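Local coordinates for protein glycosaminoglycan xylosylkinase (Hydra vulgaris, PDB 5XOM) that probably phosphorylates the xylose of the glycosaminoglycan linkage region on proteoglycans, as a secretory-pathway kinase of the Fam20 family, at residues A138-R143 / K345-D350; P224-R229 / H279-I284. One frame throughout, in Å; residues are numbered along the deposited sequence.

Contact 1: A138-R143 / K345-D350; sequences AFHLDR and KRLSID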
loop_
_atom_site.group_PDB
_atom_site.type_symbol
_atom_site.label_atom_id
_atom_site.label_comp_id
_atom_site.label_asym_id
_atom_site.label_seq_id
_atom_site.Cartn_x
_atom_site.Cartn_y
_atom_site.Cartn_z
ATOM N N ALA A 138 12.087 7.266 16.415
ATOM C CA ALA A 138 10.947 8.174 16.323
ATOM C C ALA A 138 10.189 7.985 15.012
ATOM O O ALA A 138 8.958 8.075 14.980
ATOM C CB ALA A 138 11.420 9.621 16.466
ATOM N N PHE A 139 10.904 7.717 13.919
ATOM C CA PHE A 139 10.218 7.518 12.650
ATOM C C PHE A 139 9.346 6.265 12.680
ATOM O O PHE A 139 8.178 6.308 12.278
ATOM C CB PHE A 139 11.231 7.458 11.506
ATOM C CG PHE A 139 10.738 6.717 10.306
ATOM C CD1 PHE A 139 9.705 7.222 9.529
ATOM C CD2 PHE A 139 11.317 5.511 9.943
ATOM C CE1 PHE A 139 9.250 6.529 8.422
ATOM C CE2 PHE A 139 10.871 4.814 8.838
ATOM C CZ PHE A 139 9.836 5.321 8.077
ATOM N N HIS A 140 9.868 5.152 13.196
ATOM C CA HIS A 140 9.045 3.946 13.236
ATOM C C HIS A 140 7.917 4.065 14.245
ATOM O O HIS A 140 6.837 3.503 14.031
ATOM C CB HIS A 140 9.903 2.722 13.527
ATOM C CG HIS A 140 10.775 2.343 12.380
ATOM N ND1 HIS A 140 10.277 1.751 11.240
ATOM C CD2 HIS A 140 12.104 2.497 12.178
ATOM C CE1 HIS A 140 11.265 1.550 10.386
ATOM N NE2 HIS A 140 12.384 1.993 10.931
ATOM N N LEU A 141 8.128 4.788 15.344
ATOM C CA LEU A 141 7.029 4.958 16.278
ATOM C C LEU A 141 5.946 5.848 15.682
ATOM O O LEU A 141 4.762 5.666 15.975
ATOM C CB LEU A 141 7.532 5.530 17.605
ATOM C CG LEU A 141 6.415 5.917 18.563
ATOM C CD1 LEU A 141 5.898 4.647 19.222
ATOM C CD2 LEU A 141 6.874 6.916 19.620
ATOM N N ASP A 142 6.337 6.784 14.818
ATOM C CA ASP A 142 5.367 7.650 14.153
ATOM C C ASP A 142 4.436 6.841 13.254
ATOM O O ASP A 142 3.227 7.096 13.214
ATOM C CB ASP A 142 6.114 8.712 13.347
ATOM C CG ASP A 142 5.228 9.440 12.355
ATOM O OD1 ASP A 142 5.093 8.966 11.207
ATOM O OD2 ASP A 142 4.679 10.501 12.708
ATOM N N ARG A 143 4.972 5.822 12.572
ATOM C CA ARG A 143 4.126 4.925 11.786
ATOM C C ARG A 143 3.328 3.989 12.687
ATOM O O ARG A 143 2.136 3.758 12.449
ATOM C CB ARG A 143 4.983 4.130 10.805
ATOM C CG ARG A 143 5.831 5.011 9.917
ATOM C CD ARG A 143 6.508 4.220 8.824
ATOM N NE ARG A 143 5.533 3.718 7.858
ATOM C CZ ARG A 143 5.304 2.429 7.639
ATOM N NH1 ARG A 143 5.988 1.507 8.307
ATOM N NH2 ARG A 143 4.400 2.055 6.745
ATOM N N LYS A 345 10.046 -4.772 17.058
ATOM C CA LYS A 345 9.960 -5.652 15.894
ATOM C C LYS A 345 10.221 -4.887 14.604
ATOM O O LYS A 345 10.866 -5.408 13.687
ATOM C CB LYS A 345 8.597 -6.341 15.846
ATOM C CG LYS A 345 8.472 -7.513 16.801
ATOM C CD LYS A 345 7.050 -8.049 16.845
ATOM C CE LYS A 345 6.927 -9.214 17.813
ATOM N NZ LYS A 345 5.517 -9.671 17.936
ATOM N N ARG A 346 9.722 -3.651 14.507
ATOM C CA ARG A 346 10.001 -2.851 13.318
ATOM C C ARG A 346 11.426 -2.325 13.313
ATOM O O ARG A 346 12.045 -2.241 12.247
ATOM C CB ARG A 346 9.024 -1.682 13.226
ATOM C CG ARG A 346 7.579 -2.091 13.295
ATOM C CD ARG A 346 6.708 -0.874 13.524
ATOM N NE ARG A 346 5.296 -1.146 13.299
ATOM C CZ ARG A 346 4.538 -0.482 12.434
ATOM N NH1 ARG A 346 5.057 0.498 11.707
ATOM N NH2 ARG A 346 3.259 -0.798 12.293
ATOM N N LEU A 347 11.977 -1.987 14.485
ATOM C CA LEU A 347 13.345 -1.490 14.521
ATOM C C LEU A 347 14.340 -2.581 14.153
ATOM O O LEU A 347 15.431 -2.266 13.674
ATOM C CB LEU A 347 13.683 -0.921 15.911
ATOM C CG LEU A 347 12.829 0.237 16.446
ATOM C CD1 LEU A 347 13.199 0.562 17.901
ATOM C CD2 LEU A 347 12.919 1.485 15.554
ATOM N N SER A 348 13.976 -3.852 14.337
ATOM C CA SER A 348 14.880 -4.963 14.066
ATOM C C SER A 348 15.212 -5.119 12.591
ATOM O O SER A 348 16.124 -5.884 12.261
ATOM C CB SER A 348 14.277 -6.270 14.581
ATOM O OG SER A 348 13.185 -6.666 13.772
ATOM N N ILE A 349 14.504 -4.429 11.693
ATOM C CA ILE A 349 14.860 -4.472 10.277
ATOM C C ILE A 349 15.940 -3.461 9.916
ATOM O O ILE A 349 16.524 -3.558 8.824
ATOM C CB ILE A 349 13.628 -4.219 9.379
ATOM C CG1 ILE A 349 13.298 -2.727 9.364
ATOM C CG2 ILE A 349 12.411 -5.019 9.873
ATOM C CD1 ILE A 349 12.013 -2.385 8.679
ATOM N N ASP A 350 16.252 -2.490 10.816
ATOM C CA ASP A 350 17.150 -1.428 10.384
ATOM C C ASP A 350 18.602 -1.903 10.458
ATOM O O ASP A 350 18.944 -2.709 11.326
ATOM C CB ASP A 350 16.936 -0.179 11.246
ATOM C CG ASP A 350 17.856 0.968 10.865
ATOM O OD1 ASP A 350 17.356 1.893 10.185
ATOM O OD2 ASP A 350 19.056 0.956 11.217
HETATM O O HOH W 1 14.787 2.242 9.465
HETATM O O HOH W 2 7.608 1.172 10.543
#

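Contact 2: P224-R229 / H279-I284; sequences PHPWRR and HHYEYI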
loop_
_atom_site.group_PDB
_atom_site.type_symbol
_atom_site.label_atom_id
_atom_site.label_comp_id
_atom_site.label_asym_id
_atom_site.label_seq_id
_atom_site.Cartn_x
_atom_site.Cartn_y
_atom_site.Cartn_z
ATOM N N PRO A 224 6.850 29.629 16.042
ATOM C CA PRO A 224 7.186 29.307 17.436
ATOM C C PRO A 224 6.083 28.496 18.101
ATOM O O PRO A 224 4.893 28.747 17.896
ATOM C CB PRO A 224 7.345 30.685 18.096
ATOM C CG PRO A 224 6.610 31.627 17.204
ATOM C CD PRO A 224 6.751 31.082 15.817
ATOM N N HIS A 225 6.491 27.524 18.911
ATOM C CA HIS A 225 5.537 26.688 19.635
ATOM C C HIS A 225 4.974 27.467 20.820
ATOM O O HIS A 225 5.746 27.991 21.629
ATOM C CB HIS A 225 6.213 25.415 20.131
ATOM C CG HIS A 225 5.262 24.294 20.421
ATOM N ND1 HIS A 225 4.296 24.372 21.400
ATOM C CD2 HIS A 225 5.157 23.054 19.887
ATOM C CE1 HIS A 225 3.618 23.240 21.439
ATOM N NE2 HIS A 225 4.123 22.420 20.533
ATOM N N PRO A 226 3.646 27.591 20.942
ATOM C CA PRO A 226 3.074 28.316 22.090
ATOM C C PRO A 226 3.542 27.782 23.436
ATOM O O PRO A 226 3.521 28.510 24.432
ATOM C CB PRO A 226 1.563 28.127 21.905
ATOM C CG PRO A 226 1.388 27.958 20.434
ATOM C CD PRO A 226 2.614 27.202 19.965
ATOM N N TRP A 227 3.964 26.517 23.487
ATOM C CA TRP A 227 4.415 25.902 24.729
ATOM C C TRP A 227 5.931 25.747 24.790
ATOM O O TRP A 227 6.437 24.931 25.566
ATOM C CB TRP A 227 3.724 24.553 24.927
ATOM C CG TRP A 227 2.313 24.698 25.421
ATOM C CD1 TRP A 227 1.904 24.715 26.721
ATOM C CD2 TRP A 227 1.130 24.857 24.625
ATOM N NE1 TRP A 227 0.540 24.873 26.787
ATOM C CE2 TRP A 227 0.040 24.962 25.515
ATOM C CE3 TRP A 227 0.885 24.918 23.250
ATOM C CZ2 TRP A 227 -1.273 25.123 25.074
ATOM C CZ3 TRP A 227 -0.420 25.076 22.813
ATOM C CH2 TRP A 227 -1.482 25.178 23.723
ATOM N N ARG A 228 6.666 26.529 24.002
ATOM C CA ARG A 228 8.120 26.471 24.027
ATOM C C ARG A 228 8.665 26.895 25.389
ATOM O O ARG A 228 8.017 27.612 26.158
ATOM C CB ARG A 228 8.710 27.358 22.929
ATOM C CG ARG A 228 8.456 28.850 23.105
ATOM C CD ARG A 228 8.813 29.592 21.825
ATOM N NE ARG A 228 8.626 31.037 21.934
ATOM C CZ ARG A 228 7.458 31.655 21.776
ATOM N NH1 ARG A 228 6.361 30.958 21.509
ATOM N NH2 ARG A 228 7.384 32.977 21.890
ATOM N N ARG A 229 9.877 26.438 25.676
ATOM C CA ARG A 229 10.554 26.756 26.920
ATOM C C ARG A 229 11.307 28.075 26.790
ATOM O O ARG A 229 11.444 28.644 25.703
ATOM C CB ARG A 229 11.506 25.626 27.312
ATOM C CG ARG A 229 10.784 24.320 27.493
ATOM C CD ARG A 229 11.705 23.117 27.516
ATOM N NE ARG A 229 10.888 21.910 27.542
ATOM C CZ ARG A 229 10.356 21.400 28.647
ATOM N NH1 ARG A 229 10.570 21.986 29.816
ATOM N NH2 ARG A 229 9.611 20.306 28.582
ATOM N N HIS A 279 10.824 23.755 20.308
ATOM C CA HIS A 279 10.487 25.142 20.617
ATOM C C HIS A 279 9.879 25.863 19.419
ATOM O O HIS A 279 9.070 26.781 19.598
ATOM C CB HIS A 279 11.728 25.887 21.124
ATOM C CG HIS A 279 12.942 25.707 20.265
ATOM N ND1 HIS A 279 13.087 26.320 19.039
ATOM C CD2 HIS A 279 14.072 24.985 20.459
ATOM C CE1 HIS A 279 14.250 25.979 18.512
ATOM N NE2 HIS A 279 14.868 25.170 19.355
ATOM N N HIS A 280 10.248 25.463 18.205
ATOM C CA HIS A 280 9.565 25.872 16.984
ATOM C C HIS A 280 9.045 24.625 16.287
ATOM O O HIS A 280 9.750 23.617 16.204
ATOM C CB HIS A 280 10.499 26.634 16.033
ATOM C CG HIS A 280 10.828 28.021 16.484
ATOM N ND1 HIS A 280 11.623 28.280 17.579
ATOM C CD2 HIS A 280 10.472 29.227 15.983
ATOM C CE1 HIS A 280 11.741 29.586 17.735
ATOM N NE2 HIS A 280 11.051 30.184 16.780
ATOM N N TYR A 281 7.814 24.684 15.790
ATOM C CA TYR A 281 7.263 23.573 15.034
ATOM C C TYR A 281 7.206 23.929 13.555
ATOM O O TYR A 281 7.282 25.099 13.168
ATOM C CB TYR A 281 5.878 23.168 15.560
ATOM C CG TYR A 281 4.772 24.181 15.341
ATOM C CD1 TYR A 281 4.001 24.156 14.185
ATOM C CD2 TYR A 281 4.487 25.147 16.296
ATOM C CE1 TYR A 281 2.985 25.066 13.980
ATOM C CE2 TYR A 281 3.469 26.066 16.103
ATOM C CZ TYR A 281 2.720 26.018 14.940
ATOM O OH TYR A 281 1.704 26.925 14.731
ATOM N N GLU A 282 7.090 22.896 12.728
ATOM C CA GLU A 282 7.090 23.043 11.281
ATOM C C GLU A 282 5.885 22.316 10.700
ATOM O O GLU A 282 5.443 21.294 11.235
ATOM C CB GLU A 282 8.394 22.503 10.679
ATOM C CG GLU A 282 9.617 23.347 11.025
ATOM C CD GLU A 282 10.932 22.675 10.668
ATOM O OE1 GLU A 282 11.585 23.120 9.699
ATOM O OE2 GLU A 282 11.320 21.704 11.356
ATOM N N TYR A 283 5.357 22.850 9.599
ATOM C CA TYR A 283 4.140 22.304 9.017
ATOM C C TYR A 283 4.166 22.446 7.502
ATOM O O TYR A 283 4.856 23.310 6.955
ATOM C CB TYR A 283 2.891 22.977 9.604
ATOM C CG TYR A 283 2.743 24.460 9.325
ATOM C CD1 TYR A 283 3.350 25.409 10.143
ATOM C CD2 TYR A 283 1.958 24.912 8.272
ATOM C CE1 TYR A 283 3.197 26.773 9.899
ATOM C CE2 TYR A 283 1.796 26.273 8.022
ATOM C CZ TYR A 283 2.417 27.196 8.837
ATOM O OH TYR A 283 2.256 28.541 8.584
ATOM N N ILE A 284 3.428 21.560 6.831
ATOM C CA ILE A 284 3.193 21.652 5.398
ATOM C C ILE A 284 1.790 22.205 5.193
ATOM O O ILE A 284 0.949 22.183 6.095
ATOM C CB ILE A 284 3.361 20.289 4.680
ATOM C CG1 ILE A 284 2.410 19.246 5.275
ATOM C CG2 ILE A 284 4.814 19.821 4.753
ATOM C CD1 ILE A 284 2.404 17.911 4.527
#

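Contact 1: A138-R143 / K345-D350
His140 of helix 132-144 meets Arg346 and Leu347 of helix 339-347 in a buried packing of two helices, with waters making the polar links. In this kinase-like fold, helix 132-144 lies beside the five-stranded antiparallel sheet and is probably the counterpart of helix alphaC. The imidazole carries the contact. CG is anti to the carbonyl carbon (chi1 -71°), which sends the ring off the helix toward 345-350. Phe139 CD2 sits 3.7 Å above one face of the His140 ring, over its centre. The carbonyl oxygen of Arg346 lies over the opposite face, toward the rim. Leu347 CD2 gives the closest apolar touch, 3.6 Å from His140 CD2. Both ring nitrogens meet waters in the ring plane, which should fix the rotation of the ring. The water at His140 ND1, 2.8 Å away, also accepts from Arg143 NH1 and Arg346 NH1. These two NH1 atoms come within 3.7 Å of each other, their guanidinium planes 47° apart. The shared water probably eases the repulsion of the like charges. Arg143 NH2 is held separately, by the carbonyl oxygen of Val64. Further along, a type I turn runs from Leu347 to Asp350, and Ile349 packs on Phe45 of the second subunit. Asp350 OD1 takes a hydrogen bond from Gly155 N in strand 153-159. The same oxygen accepts from a second water at 2.7 Å, and that water lies 2.8 Å from His140 NE2.

Contact 2: P224-R229 / H279-I284
Pro224 and His280 form an antiparallel non-hydrogen-bonded pair, CA to CA 4.2 Å, and next to it His225 N donates to His279 O at 2.8 Å (N-H...O angle 164°). Pro224 lays its CA over the face of the His280 ring, 4.0 Å from the ring centroid, as a CH-pi contact. The ring is also held by a hydrogen bond of 2.8 Å between His280 ND1 and His279 ND1, with His280 ND1 in the plane of the His279 ring. An alanine in place of His280 would probably leave His279 ND1 without this mate and take away the flat surface that Pro224 CA packs on. The carbonyl oxygen of His279 is also flanked by the Arg228 chain, whose CB comes to 3.4 Å. This is the edge of a three-stranded antiparallel sheet in the kinase-like fold, where strand 221-224 gives way to a type I turn, His225 to Arg228. Strand 280-286 follows closely on the loop that, as in other Fam20 kinases, probably carries the catalytic aspartate. On this strand, Tyr281 turns its edge toward the His225 face in an offset edge-to-face pair, planes 84° apart. The Tyr281 hydroxyl bonds with Tyr254 OH and Arg259 NH1. Tyr281 CD2 also meets His225 CA, near the plane of the tyrosine ring, at 3.8 Å. With CG anti to the backbone N (chi1 -159°), the His225 ring lies where its ND1 accepts the Trp227 N-H in the ring plane at 3.0 Å. The turn is braced a second time at His225 O. Arg228 N reaches this oxygen from one face of the carbonyl plane, and Arg228 NH1 from the other, at 3.0 Å.

Contact 2 is nested along the chain inside the loop that contact 1 closes: the order is 138-143, 224-229, 279-284, 345-350. The two centres are 25 Å apart, on opposite sides of the chain's centre, and the nearest atoms stay about 11 Å apart. Helix 259-273 touches both. Its Phe269 meets Ala138, Leu141 and Asp142 of contact 1, and its Leu263 meets His225, Pro226 and Tyr281 of contact 2. Between the segments of contact 1 the chain adds strands 153-159 and 205-212 to the five-stranded sheet and then forms the small sheet of contact 2, before 345-350 meets helix 132-144. Contact 1 ties a late part of the kinase domain back to an early helix.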